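Local structure of type II restriction enzyme ngomi (Neisseria gonorrhoeae, 1FIU) at the interface of chains A and B and the interface of chains A and C. The protein cuts double-stranded DNA at the sequence 5'-GCCGGC-3' after the first G, working as a magnesium-dependent homotetramer. Sequence-based numbering; all coordinates share one arbitrary frame. Chains: chain A/B/C, Type II restriction enzyme ngomi.

Contact 1: the interface of chains A and B. Residues chain A 128-129, 132-134; chain B 230, 233-234.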
# COMPACT_ATOMS: atom_id res chain seq x y z
N ALA A 128 3.75 -18.27 -9.26
CA ALA A 128 2.47 -17.85 -9.83
C ALA A 128 1.46 -17.48 -8.75
O ALA A 128 0.76 -16.47 -8.87
CB ALA A 128 1.92 -18.98 -10.71
N ALA A 129 1.37 -18.28 -7.70
CA ALA A 129 0.42 -18.00 -6.63
C ALA A 129 0.72 -16.68 -5.92
O ALA A 129 -0.19 -15.90 -5.60
CB ALA A 129 0.41 -19.14 -5.61
N GLY A 132 0.72 -13.59 -8.72
CA GLY A 132 -0.62 -13.35 -9.21
C GLY A 132 -0.61 -13.22 -10.72
O GLY A 132 0.34 -13.65 -11.37
N SER A 133 -1.67 -12.64 -11.27
CA SER A 133 -1.79 -12.45 -12.71
C SER A 133 -2.45 -11.10 -12.98
O SER A 133 -2.58 -10.69 -14.13
CB SER A 133 -2.63 -13.57 -13.36
OG SER A 133 -4.01 -13.43 -13.07
N ASP A 134 -2.88 -10.43 -11.92
CA ASP A 134 -3.51 -9.13 -12.06
C ASP A 134 -2.45 -8.15 -12.53
O ASP A 134 -2.77 -7.17 -13.22
CB ASP A 134 -4.12 -8.66 -10.73
CG ASP A 134 -5.63 -8.83 -10.68
OD1 ASP A 134 -6.13 -9.88 -11.15
OD2 ASP A 134 -6.33 -7.93 -10.15
N SER B 230 -9.08 -14.25 -10.37
CA SER B 230 -9.13 -12.79 -10.43
C SER B 230 -9.13 -12.18 -9.03
O SER B 230 -8.83 -10.98 -8.89
CB SER B 230 -10.35 -12.27 -11.23
OG SER B 230 -11.58 -12.49 -10.57
N LEU B 233 -5.40 -14.87 -6.76
CA LEU B 233 -3.98 -14.64 -7.00
C LEU B 233 -3.55 -13.30 -6.43
O LEU B 233 -4.33 -12.35 -6.36
CB LEU B 233 -3.69 -14.69 -8.50
CG LEU B 233 -3.91 -16.04 -9.17
CD1 LEU B 233 -3.67 -15.86 -10.67
CD2 LEU B 233 -2.99 -17.11 -8.60
N GLY B 234 -2.28 -13.24 -6.04
CA GLY B 234 -1.73 -12.03 -5.49
C GLY B 234 -1.85 -12.10 -3.98
O GLY B 234 -2.63 -12.90 -3.44

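Contact 2: the interface of chains A and C. Residues chain A 158-161, 163-164; chain C 1-4, 6.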
# COMPACT_ATOMS: atom_id res chain seq x y z
N PHE A 158 25.44 20.99 -27.01
CA PHE A 158 26.01 19.65 -26.95
C PHE A 158 25.93 19.16 -25.49
O PHE A 158 26.85 19.38 -24.71
CB PHE A 158 27.48 19.70 -27.40
CG PHE A 158 28.19 18.37 -27.37
CD1 PHE A 158 27.53 17.19 -27.70
CD2 PHE A 158 29.55 18.30 -27.03
CE1 PHE A 158 28.20 15.95 -27.69
CE2 PHE A 158 30.22 17.06 -27.03
CZ PHE A 158 29.54 15.89 -27.36
N LEU A 159 24.83 18.49 -25.16
CA LEU A 159 24.58 18.00 -23.80
C LEU A 159 25.06 16.58 -23.51
O LEU A 159 25.58 16.31 -22.43
CB LEU A 159 23.08 18.09 -23.47
CG LEU A 159 22.37 19.44 -23.63
CD1 LEU A 159 20.91 19.31 -23.14
CD2 LEU A 159 23.11 20.52 -22.83
N VAL A 160 24.86 15.67 -24.46
CA VAL A 160 25.26 14.28 -24.24
C VAL A 160 25.94 13.60 -25.44
O VAL A 160 25.77 14.01 -26.60
CB VAL A 160 24.02 13.38 -23.88
CG1 VAL A 160 23.29 13.93 -22.63
CG2 VAL A 160 23.05 13.28 -25.09
N ASP A 161 26.74 12.58 -25.13
CA ASP A 161 27.34 11.72 -26.15
C ASP A 161 27.09 10.29 -25.64
O ASP A 161 26.30 10.11 -24.72
CB ASP A 161 28.82 12.03 -26.42
CG ASP A 161 29.75 11.69 -25.27
OD1 ASP A 161 29.34 11.17 -24.20
OD2 ASP A 161 30.95 11.95 -25.47
N ASN A 163 28.83 8.29 -23.82
CA ASN A 163 29.46 7.92 -22.56
C ASN A 163 28.95 8.63 -21.31
O ASN A 163 29.57 8.53 -20.26
CB ASN A 163 30.97 8.14 -22.66
CG ASN A 163 31.60 7.33 -23.77
OD1 ASN A 163 31.36 6.13 -23.87
ND2 ASN A 163 32.40 7.97 -24.59
N ILE A 164 27.83 9.33 -21.43
CA ILE A 164 27.24 10.06 -20.28
C ILE A 164 25.72 9.87 -20.33
O ILE A 164 25.17 9.72 -21.41
CB ILE A 164 27.60 11.56 -20.37
CG1 ILE A 164 27.15 12.31 -19.10
CG2 ILE A 164 26.98 12.20 -21.62
CD1 ILE A 164 28.06 12.09 -17.89
N MET C 1 35.36 15.04 -20.61
CA MET C 1 34.91 15.24 -22.01
C MET C 1 34.32 16.61 -22.18
O MET C 1 34.45 17.47 -21.32
CB MET C 1 33.87 14.18 -22.40
CG MET C 1 34.45 12.79 -22.59
SD MET C 1 33.30 11.60 -23.28
CE MET C 1 33.41 10.27 -22.07
N GLN C 2 33.67 16.81 -23.31
CA GLN C 2 33.10 18.09 -23.57
C GLN C 2 31.59 18.16 -23.51
O GLN C 2 31.08 19.27 -23.40
CB GLN C 2 33.57 18.65 -24.92
CG GLN C 2 34.59 17.82 -25.66
CD GLN C 2 34.17 16.37 -25.84
OE1 GLN C 2 34.66 15.48 -25.13
NE2 GLN C 2 33.26 16.13 -26.77
N PRO C 3 30.83 17.01 -23.58
CA PRO C 3 29.37 17.24 -23.52
C PRO C 3 29.09 18.00 -22.23
O PRO C 3 29.76 17.76 -21.21
CB PRO C 3 28.78 15.82 -23.48
CG PRO C 3 29.82 14.98 -24.15
CD PRO C 3 31.12 15.56 -23.64
N LEU C 4 28.07 18.87 -22.23
CA LEU C 4 27.81 19.66 -21.04
C LEU C 4 27.37 18.82 -19.83
O LEU C 4 27.70 19.17 -18.70
CB LEU C 4 26.76 20.76 -21.32
CG LEU C 4 27.18 21.91 -22.26
CD1 LEU C 4 26.05 22.95 -22.34
CD2 LEU C 4 28.46 22.57 -21.76
N THR C 6 28.48 15.97 -19.10
CA THR C 6 29.72 15.36 -18.61
C THR C 6 30.48 16.43 -17.81
O THR C 6 31.03 16.13 -16.74
CB THR C 6 30.56 14.87 -19.81
OG1 THR C 6 29.79 13.89 -20.52
CG2 THR C 6 31.90 14.26 -19.35
O HOH W 1 30.92 12.00 -22.02

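Contact 1: the interface of chains A and B
B:Leu233 pushes its side chain into the bend where A:Ala129 gives way to A:Gly132 and A:Ser133, and it buries more surface than any other residue of the patch. The packing comes first. CB of B:Leu233 sits 3.4 Å from CA of A:Gly132, and the lack of a side chain on that glycine lets the leucine lie directly against the backbone. CG anti to the carbonyl carbon (chi1 -65°), with chi2 near 176°, turns CD1 to the serine and CD2 to the helix. CD1 touches the hydroxyl OG of A:Ser133 at 3.4 Å, with CB of the serine just behind. CD2 reaches the other way, alongside the last turn of the helix, 4.0 Å from CA of A:Ala129 and 3.8 Å from the carbonyl O of A:Ala128. CB thus rests on the glycine while the fork beyond it divides between the serine and the helix end.

Polar contacts are sparse. The amide N of B:Gly234 points at O of A:Ala129 over 3.4 Å, a weak hydrogen bond although nearly straight at the hydrogen (162°). Further along, the carboxylate OD1 of A:Asp134 comes to 3.7 Å from the backbone O of B:Ser230, two oxygens near each other with no bond between them.

In the fold, chain A contributes the end of helix 125-131 and the loop after it, which runs on towards the magnesium ligand A:Asp140 and strand 141-145. Chain B answers with the end of helix 225-232 and the turn beyond, so two helix termini with their loops meet in this part of a two-fold interface of the homotetramer.

Contact 2: the interface of chains A and C
C:Pro3 lies on one face of the A:Phe158 ring, and the amide end of C:Gln2 comes up in plane at the ring's edge, though that glutamine is poorly ordered. This is a subunit contact within the tetramer of a type II restriction endonuclease of the NgoMIV family: a loop of chain A meets the amino terminus of chain C. CA of the proline stands 3.9 Å from the centroid of the A:Phe158 ring in a CH-pi contact, offset towards the rim, while CG of C:Pro3 reaches CZ of A:Phe158 at 3.4 Å. The phenylalanine has CG anti to its backbone N (chi1 179°), which carries the ring alongside the proline. The same CG of C:Pro3 also packs against the carboxylate of A:Asp161, about at right angles to its contact with the ring, and the proline's CB meets the carbonyl O of A:Leu159.

Immediately after the proline, helix 4-18 begins, and its first amide is taken up by the other subunit: N of C:Leu4 donates to O of A:Phe158 at 2.8 Å, nearly straight (165° at the hydrogen) and in the carbonyl plane. CD2 of A:Leu159 meets CD1 of C:Leu4 at 3.8 Å beside this bond.

A water joins the helix's first turn to the loop, 2.7 Å from the hydroxyl OG1 of C:Thr6 and 2.8 Å from OD1 of A:Asp161. That same OD1 accepts the backbone N of A:Asn163 at 3.0 Å, met from above the carboxylate plane (55° out of it), so the loop itself steadies the acid. A:Ile164 lies against the threonine, its CB and CG1 against OG1 and its CD1 3.7 Å from CA of C:Thr6. The poorly ordered C:Met1 drapes its thioether across A:Asp161 and A:Asn163, a doubtful addition to the grip.

Chain A makes both contacts, each with a different neighbour, and they share no residue; the centres of their C-alpha atoms lie about 45 Å apart. Along chain A the two patches flank strand 141-145: contact 1 uses the helix and loop before it, contact 2 a loop between helix 150-153 and strand 179-187. The partners offer different elements too, the end of helix 225-232 in contact 1 and the start of helix 4-18 in contact 2. Because both interfaces are two-fold, each has its twin with the chains exchanged, and two separate two-fold surfaces on each subunit suit a homotetramer built as a dimer of dimers.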